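Water-soluble chlorophyll protein (Brassicaceae, PDB 5HPZ) binds chlorophyll in a water-soluble, four-chain assembly built on the Kunitz-inhibitor beta-trefoil fold, and probably tunes the pigment's spectrum by deforming its ring. Local coordinates at residues P32-I37 with C41-T46; P148-W151 with P155-I158. One frame throughout, in Å; residues are numbered along the deposited sequence.

Contact 1 (P32-I37 with C41-T46); sequences PAAINI and CPLGIT. With 68G (13'2-hydroxyl-Chlorophyll a), chain C.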
loop_
_atom_site.group_PDB
_atom_site.type_symbol
_atom_site.label_atom_id
_atom_site.label_comp_id
_atom_site.label_asym_id
_atom_site.label_seq_id
_atom_site.Cartn_x
_atom_site.Cartn_y
_atom_site.Cartn_z
ATOM N N PRO A 32 13.468 -7.251 -5.833
ATOM C CA PRO A 32 12.340 -6.648 -6.554
ATOM C C PRO A 32 11.652 -5.559 -5.745
ATOM O O PRO A 32 11.525 -5.688 -4.509
ATOM C CB PRO A 32 11.354 -7.816 -6.732
ATOM C CG PRO A 32 12.125 -9.026 -6.441
ATOM C CD PRO A 32 13.184 -8.645 -5.478
ATOM N N ALA A 33 11.129 -4.550 -6.434
ATOM C CA ALA A 33 10.343 -3.563 -5.766
ATOM C C ALA A 33 9.561 -2.834 -6.759
ATOM O O ALA A 33 10.024 -2.660 -7.875
ATOM C CB ALA A 33 11.229 -2.584 -5.003
ATOM N N ALA A 34 8.366 -2.402 -6.370
ATOM C CA ALA A 34 7.553 -1.655 -7.261
ATOM C C ALA A 34 8.220 -0.294 -7.545
ATOM O O ALA A 34 8.765 0.389 -6.627
ATOM C CB ALA A 34 6.128 -1.488 -6.747
ATOM N N ILE A 35 8.282 0.014 -8.833
ATOM C CA ILE A 35 8.822 1.320 -9.272
ATOM C C ILE A 35 7.758 2.245 -9.787
ATOM O O ILE A 35 7.983 3.419 -9.916
ATOM C CB ILE A 35 9.983 1.166 -10.270
ATOM C CG1 ILE A 35 9.612 0.414 -11.559
ATOM C CG2 ILE A 35 11.170 0.476 -9.571
ATOM C CD1 ILE A 35 10.762 0.459 -12.567
ATOM N N ASN A 36 6.574 1.725 -10.010
ATOM C CA ASN A 36 5.402 2.517 -10.313
ATOM C C ASN A 36 4.282 2.131 -9.316
ATOM O O ASN A 36 4.296 1.049 -8.745
ATOM C CB ASN A 36 4.987 2.259 -11.767
ATOM C CG ASN A 36 5.951 2.892 -12.722
ATOM O OD1 ASN A 36 6.108 4.072 -12.691
ATOM N ND2 ASN A 36 6.676 2.103 -13.471
ATOM N N ILE A 37 3.325 3.018 -9.125
ATOM C CA ILE A 37 2.232 2.779 -8.187
ATOM C C ILE A 37 1.104 1.969 -8.775
ATOM O O ILE A 37 0.753 0.901 -8.297
ATOM C CB ILE A 37 1.700 4.087 -7.591
ATOM C CG1 ILE A 37 2.857 4.792 -6.840
ATOM C CG2 ILE A 37 0.522 3.751 -6.691
ATOM C CD1 ILE A 37 2.539 6.158 -6.293
ATOM N N CYS A 41 3.025 -3.542 -11.869
ATOM C CA CYS A 41 3.726 -4.510 -12.705
ATOM C C CYS A 41 4.095 -3.864 -14.039
ATOM O O CYS A 41 3.318 -3.104 -14.550
ATOM C CB CYS A 41 2.778 -5.639 -13.018
ATOM S SG CYS A 41 2.189 -6.502 -11.564
ATOM N N PRO A 42 5.218 -4.207 -14.637
ATOM C CA PRO A 42 6.283 -5.042 -14.036
ATOM C C PRO A 42 7.039 -4.344 -12.926
ATOM O O PRO A 42 7.111 -3.127 -12.906
ATOM C CB PRO A 42 7.276 -5.252 -15.202
ATOM C CG PRO A 42 7.017 -4.127 -16.163
ATOM C CD PRO A 42 5.626 -3.569 -15.922
ATOM N N LEU A 43 7.516 -5.133 -11.978
ATOM C CA LEU A 43 8.320 -4.701 -10.880
ATOM C C LEU A 43 9.680 -4.220 -11.350
ATOM O O LEU A 43 10.213 -4.671 -12.414
ATOM C CB LEU A 43 8.558 -5.868 -9.938
ATOM C CG LEU A 43 7.301 -6.414 -9.284
ATOM C CD1 LEU A 43 7.705 -7.619 -8.477
ATOM C CD2 LEU A 43 6.632 -5.366 -8.363
ATOM N N GLY A 44 10.269 -3.332 -10.540
ATOM C CA GLY A 44 11.621 -2.863 -10.779
ATOM C C GLY A 44 12.546 -3.618 -9.881
ATOM O O GLY A 44 12.120 -4.508 -9.130
ATOM N N ILE A 45 13.813 -3.227 -9.916
ATOM C CA ILE A 45 14.831 -3.780 -9.093
ATOM C C ILE A 45 15.564 -2.664 -8.345
ATOM O O ILE A 45 15.987 -1.679 -8.949
ATOM C CB ILE A 45 15.844 -4.588 -9.923
ATOM C CG1 ILE A 45 15.112 -5.583 -10.817
ATOM C CG2 ILE A 45 16.816 -5.260 -8.978
ATOM C CD1 ILE A 45 16.014 -6.333 -11.780
ATOM N N THR A 46 15.624 -2.771 -7.021
ATOM C CA THR A 46 16.337 -1.783 -6.208
ATOM C C THR A 46 17.328 -2.443 -5.320
ATOM O O THR A 46 17.250 -3.662 -5.077
ATOM C CB THR A 46 15.440 -0.929 -5.288
ATOM O OG1 THR A 46 14.726 -1.760 -4.331
ATOM C CG2 THR A 46 14.507 -0.101 -6.104
HETATM C C1 68G C . 13.347 -0.543 2.856
HETATM C C2 68G C . 12.363 -0.940 3.964
HETATM C C3 68G C . 11.298 0.016 4.277
HETATM C C4 68G C . 11.363 1.290 3.499
HETATM C C5 68G C . 10.271 -0.169 5.398
HETATM C C6 68G C . 9.181 -1.125 5.032
HETATM C C7 68G C . 8.441 -0.754 3.791
HETATM C C8 68G C . 7.145 -1.535 3.866
HETATM C C9 68G C . 7.331 -3.066 3.728
HETATM C C10 68G C . 6.277 -1.095 2.716
HETATM C C11 68G C . 5.226 -0.249 3.303
HETATM C C12 68G C . 4.310 -0.016 2.108
HETATM C C13 68G C . 4.024 1.485 2.098
HETATM C C14 68G C . 3.407 1.947 3.447
HETATM C C15 68G C . 3.078 1.742 0.906
HETATM C C16 68G C . 3.162 3.196 0.451
HETATM C C17 68G C . 2.205 3.222 -0.730
HETATM C C18 68G C . 2.190 4.639 -1.192
HETATM C C19 68G C . 1.829 4.662 -2.658
HETATM C C20 68G C . 1.067 5.341 -0.426
HETATM O O2A 68G C . 12.717 -0.291 1.553
HETATM C CGA 68G C . 13.671 -0.576 0.627
HETATM O O1A 68G C . 14.870 -0.782 0.873
HETATM C CBA 68G C . 13.151 -0.706 -0.760
HETATM C CAA 68G C . 12.931 -2.236 -0.998
HETATM C C2A 68G C . 11.720 -2.829 -0.200
HETATM C C3A 68G C . 10.476 -2.281 -0.766
HETATM C CMA 68G C . 9.571 -2.076 0.411
HETATM C C4A 68G C . 9.877 -3.322 -1.606
HETATM C CHB 68G C . 8.756 -3.231 -2.318
HETATM N NA 68G C . 10.606 -4.401 -1.432
HETATM C C1A 68G C . 11.614 -4.212 -0.571
HETATM C CHA 68G C . 12.412 -5.225 -0.193
HETATM C CBD 68G C . 13.451 -5.281 0.800
HETATM C CGD 68G C . 12.983 -4.864 2.114
HETATM O O1D 68G C . 13.620 -4.050 2.824
HETATM O O2D 68G C . 11.810 -5.382 2.537
HETATM C CED 68G C . 11.425 -4.907 3.808
HETATM O O 68G C . 14.515 -4.435 0.573
HETATM C CAD 68G C . 13.895 -6.648 0.803
HETATM O OBD 68G C . 14.861 -7.073 1.505
HETATM C C3D 68G C . 13.139 -7.354 -0.092
HETATM C C2D 68G C . 12.824 -8.526 -0.710
HETATM C CMD 68G C . 13.440 -9.725 -0.472
HETATM C C4D 68G C . 12.287 -6.485 -0.637
HETATM N ND 68G C . 11.471 -7.054 -1.508
HETATM C C1D 68G C . 11.800 -8.357 -1.571
HETATM C CHD 68G C . 11.164 -9.292 -2.379
HETATM C C4C 68G C . 10.091 -9.182 -3.185
HETATM N NC 68G C . 9.480 -7.984 -3.437
HETATM MG MG 68G C . 9.998 -6.197 -2.583
HETATM C C3C 68G C . 9.419 -10.104 -3.942
HETATM C CAC 68G C . 9.702 -11.586 -4.033
HETATM C CBC 68G C . 8.968 -12.189 -2.785
HETATM C C2C 68G C . 8.419 -9.477 -4.600
HETATM C CMC 68G C . 7.549 -10.092 -5.432
HETATM C C1C 68G C . 8.447 -8.147 -4.286
HETATM C CHC 68G C . 7.652 -7.140 -4.677
HETATM C C4B 68G C . 7.493 -5.905 -4.150
HETATM N NB 68G C . 8.446 -5.279 -3.446
HETATM C C1B 68G C . 8.006 -4.084 -3.056
HETATM C C2B 68G C . 6.730 -3.960 -3.522
HETATM C CMB 68G C . 5.932 -2.881 -3.326
HETATM C C3B 68G C . 6.446 -5.061 -4.238
HETATM C CAB 68G C . 5.331 -5.467 -4.871
HETATM C CBB 68G C . 4.228 -4.599 -5.440
HETATM O O HOH W 1 6.621 -1.252 -10.684
#
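Leu43 splits its two methyls, CD1 going to Pro32 CB at 4.0 Å and CD2 to Ala34 CB, while both also touch the chlorophyll. The bare CA of Gly44 lets Ile35 lie on the backbone: CG2 of Ile35 comes within 3.6 Å of Gly44 CA, and its CG1, held between backbone N and carbonyl carbon (chi1 60°), reaches the same atom. Ala33 and Gly44 are the antiparallel hydrogen-bonded pair of this short hairpin: Ala33 N gives its hydrogen to Gly44 O at 2.9 Å, and Gly44 N returns one to Ala33 O at 2.8 Å, more bent at 139°. Next to it Pro32 and Ile45 form the non-hydrogen-bonded pair, with Pro32 CA supplying a C-H···O contact to Gly44 O. Beyond the paired residues a water bridges the two segments, accepting from Ile35 N and donating to Pro42 O. Carbonyl O of Pro32 coordinates the chlorophyll magnesium at 2.5 Å, and the proline ring lies over pyrrole C, on the face this oxygen approaches, with CB, CG and CD touching the macrocycle. In the conformer given, Thr46 OG1 lies 3.7 Å from Ala33 CB. Strand 111-113 packs against Pro32 and Ile45, strand 155-160 borders Ile45 and Thr46, and the disulfide from Cys41 to Cys90 ties down the connecting loop.

Contact 2 (P148-W151 with P155-I158); sequences PGPW and PQLI. With 68G (13'2-hydroxyl-Chlorophyll a), chain C.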
loop_
_atom_site.group_PDB
_atom_site.type_symbol
_atom_site.label_atom_id
_atom_site.label_comp_id
_atom_site.label_asym_id
_atom_site.label_seq_id
_atom_site.Cartn_x
_atom_site.Cartn_y
_atom_site.Cartn_z
ATOM N N PRO A 148 18.753 7.326 -7.771
ATOM C CA PRO A 148 17.924 7.253 -6.570
ATOM C C PRO A 148 16.497 6.910 -6.948
ATOM O O PRO A 148 15.919 7.599 -7.781
ATOM C CB PRO A 148 18.020 8.683 -5.978
ATOM C CG PRO A 148 19.331 9.210 -6.488
ATOM C CD PRO A 148 19.378 8.665 -7.906
ATOM N N GLY A 149 15.919 5.879 -6.292
ATOM C CA GLY A 149 14.618 5.390 -6.627
ATOM C C GLY A 149 13.568 5.885 -5.664
ATOM O O GLY A 149 13.881 6.698 -4.770
ATOM N N PRO A 150 12.327 5.367 -5.809
ATOM C CA PRO A 150 11.168 5.828 -5.068
ATOM C C PRO A 150 11.051 5.371 -3.600
ATOM O O PRO A 150 10.196 5.882 -2.896
ATOM C CB PRO A 150 9.982 5.281 -5.904
ATOM C CG PRO A 150 10.533 4.143 -6.627
ATOM C CD PRO A 150 11.974 4.388 -6.848
ATOM N N TRP A 151 11.872 4.423 -3.154
ATOM C CA TRP A 151 11.793 3.954 -1.770
ATOM C C TRP A 151 12.861 4.633 -0.947
ATOM O O TRP A 151 13.968 4.122 -0.810
ATOM C CB TRP A 151 11.978 2.404 -1.694
ATOM C CG TRP A 151 10.868 1.715 -2.364
ATOM C CD1 TRP A 151 10.822 1.312 -3.671
ATOM C CD2 TRP A 151 9.581 1.422 -1.805
ATOM N NE1 TRP A 151 9.577 0.788 -3.961
ATOM C CE2 TRP A 151 8.813 0.813 -2.823
ATOM C CE3 TRP A 151 9.024 1.570 -0.547
ATOM C CZ2 TRP A 151 7.507 0.401 -2.620
ATOM C CZ3 TRP A 151 7.730 1.168 -0.348
ATOM C CH2 TRP A 151 6.985 0.562 -1.380
ATOM N N PRO A 155 18.853 2.990 -4.245
ATOM C CA PRO A 155 19.261 2.943 -5.666
ATOM C C PRO A 155 18.385 2.009 -6.532
ATOM O O PRO A 155 18.152 0.856 -6.140
ATOM C CB PRO A 155 20.657 2.389 -5.598
ATOM C CG PRO A 155 21.160 2.858 -4.272
ATOM C CD PRO A 155 20.000 2.797 -3.337
ATOM N N GLN A 156 17.871 2.527 -7.636
ATOM C CA GLN A 156 17.064 1.737 -8.540
ATOM C C GLN A 156 17.887 1.420 -9.772
ATOM O O GLN A 156 18.584 2.322 -10.290
ATOM C CB GLN A 156 15.865 2.545 -8.932
ATOM C CG GLN A 156 15.095 1.890 -10.011
ATOM C CD GLN A 156 14.036 2.768 -10.576
ATOM O OE1 GLN A 156 13.608 3.735 -9.968
ATOM N NE2 GLN A 156 13.597 2.422 -11.768
ATOM N N LEU A 157 17.775 0.190 -10.286
ATOM C CA LEU A 157 18.559 -0.209 -11.427
ATOM C C LEU A 157 17.993 0.329 -12.662
ATOM O O LEU A 157 16.804 0.184 -12.911
ATOM C CB LEU A 157 18.674 -1.722 -11.584
ATOM C CG LEU A 157 19.822 -2.371 -10.838
ATOM C CD1 LEU A 157 19.700 -2.177 -9.313
ATOM C CD2 LEU A 157 19.895 -3.827 -11.194
ATOM N N ILE A 158 18.885 0.906 -13.478
ATOM C CA ILE A 158 18.613 1.296 -14.857
ATOM C C ILE A 158 19.733 0.864 -15.799
ATOM O O ILE A 158 20.790 0.428 -15.375
ATOM C CB ILE A 158 18.498 2.805 -14.967
ATOM C CG1 ILE A 158 19.831 3.429 -14.548
ATOM C CG2 ILE A 158 17.292 3.290 -14.163
ATOM C CD1 ILE A 158 19.741 4.893 -14.234
HETATM C C1 68G C . 13.347 -0.543 2.856
HETATM C C2 68G C . 12.363 -0.940 3.964
HETATM C C3 68G C . 11.298 0.016 4.277
HETATM C C4 68G C . 11.363 1.290 3.499
HETATM C C5 68G C . 10.271 -0.169 5.398
HETATM C C6 68G C . 9.181 -1.125 5.032
HETATM C C7 68G C . 8.441 -0.754 3.791
HETATM C C8 68G C . 7.145 -1.535 3.866
HETATM C C9 68G C . 7.331 -3.066 3.728
HETATM C C10 68G C . 6.277 -1.095 2.716
HETATM C C11 68G C . 5.226 -0.249 3.303
HETATM C C12 68G C . 4.310 -0.016 2.108
HETATM C C13 68G C . 4.024 1.485 2.098
HETATM C C14 68G C . 3.407 1.947 3.447
HETATM C C15 68G C . 3.078 1.742 0.906
HETATM C C16 68G C . 3.162 3.196 0.451
HETATM C C17 68G C . 2.205 3.222 -0.730
HETATM C C18 68G C . 2.190 4.639 -1.192
HETATM C C19 68G C . 1.829 4.662 -2.658
HETATM C C20 68G C . 1.067 5.341 -0.426
HETATM O O2A 68G C . 12.717 -0.291 1.553
HETATM C CGA 68G C . 13.671 -0.576 0.627
HETATM O O1A 68G C . 14.870 -0.782 0.873
HETATM C CBA 68G C . 13.151 -0.706 -0.760
HETATM C CAA 68G C . 12.931 -2.236 -0.998
HETATM C C2A 68G C . 11.720 -2.829 -0.200
HETATM C C3A 68G C . 10.476 -2.281 -0.766
HETATM C CMA 68G C . 9.571 -2.076 0.411
HETATM C C4A 68G C . 9.877 -3.322 -1.606
HETATM C CHB 68G C . 8.756 -3.231 -2.318
HETATM N NA 68G C . 10.606 -4.401 -1.432
HETATM C C1A 68G C . 11.614 -4.212 -0.571
HETATM C CHA 68G C . 12.412 -5.225 -0.193
HETATM C CBD 68G C . 13.451 -5.281 0.800
HETATM C CGD 68G C . 12.983 -4.864 2.114
HETATM O O1D 68G C . 13.620 -4.050 2.824
HETATM O O2D 68G C . 11.810 -5.382 2.537
HETATM C CED 68G C . 11.425 -4.907 3.808
HETATM O O 68G C . 14.515 -4.435 0.573
HETATM C CAD 68G C . 13.895 -6.648 0.803
HETATM O OBD 68G C . 14.861 -7.073 1.505
HETATM C C3D 68G C . 13.139 -7.354 -0.092
HETATM C C2D 68G C . 12.824 -8.526 -0.710
HETATM C CMD 68G C . 13.440 -9.725 -0.472
HETATM C C4D 68G C . 12.287 -6.485 -0.637
HETATM N ND 68G C . 11.471 -7.054 -1.508
HETATM C C1D 68G C . 11.800 -8.357 -1.571
HETATM C CHD 68G C . 11.164 -9.292 -2.379
HETATM C C4C 68G C . 10.091 -9.182 -3.185
HETATM N NC 68G C . 9.480 -7.984 -3.437
HETATM MG MG 68G C . 9.998 -6.197 -2.583
HETATM C C3C 68G C . 9.419 -10.104 -3.942
HETATM C CAC 68G C . 9.702 -11.586 -4.033
HETATM C CBC 68G C . 8.968 -12.189 -2.785
HETATM C C2C 68G C . 8.419 -9.477 -4.600
HETATM C CMC 68G C . 7.549 -10.092 -5.432
HETATM C C1C 68G C . 8.447 -8.147 -4.286
HETATM C CHC 68G C . 7.652 -7.140 -4.677
HETATM C C4B 68G C . 7.493 -5.905 -4.150
HETATM N NB 68G C . 8.446 -5.279 -3.446
HETATM C C1B 68G C . 8.006 -4.084 -3.056
HETATM C C2B 68G C . 6.730 -3.960 -3.522
HETATM C CMB 68G C . 5.932 -2.881 -3.326
HETATM C C3B 68G C . 6.446 -5.061 -4.238
HETATM C CAB 68G C . 5.331 -5.467 -4.871
HETATM C CBB 68G C . 4.228 -4.599 -5.440
#
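The loop joining antiparallel strands 142-148 and 155-160 brings Gly149 and Pro150 over Gln156 and carries Trp151 out to the chlorophyll. At its base Pro148 and Pro155 form a non-hydrogen-bonded antiparallel pair, CA to CA 4.6 Å, with diverging rings. Gln156 lies alongside the loop: its CG stands anti to the backbone N (chi1 171°) and the chain runs on extended, which carries OE1 to Pro150 CD at 3.6 Å and to Gly149 CA at 3.9 Å. The Gln156 side chain and the proline ring cross at about a right angle, a van der Waals contact with no hydrogen bond between the segments. Gly149 CA also packs 3.9 Å from Gln156 CB. Farther along, Trp151 sets one indole face against the rim of the macrocycle, with C3A of the chlorophyll 3.9 Å above the ring plane and over its centre. Trp151 CB meets the chlorophyll CBA at 3.5 Å. Pro150 and Trp151 also pack on Ile37 of the second subunit. The arrangement is that of a beta-hairpin whose connecting loop, in this beta-trefoil protein, supplies an aromatic wall of the chlorophyll pocket.

Contact 1 and contact 2, with centres about 9 Å apart, follow one another along the chain and meet the same chlorophyll at different places: 32-37 provides the magnesium ligand, and 148-151 the indole. A probable hydrogen bond from Trp151 NE1 to Ala34 O, 2.8 Å, links the indole to the loop that follows Pro32. Between strands 44-47 and 155-160, Leu157 N makes a probable hydrogen bond to Ile45 O, 2.9 Å, while Ile35 CD1 packs on Gln156 NE2 at 3.5 Å. Gln156 thus touches both the 148-151 turn and the 32-37 segment. Thr48 OG1, beyond contact 1, adds a hydrogen bond to the pigment.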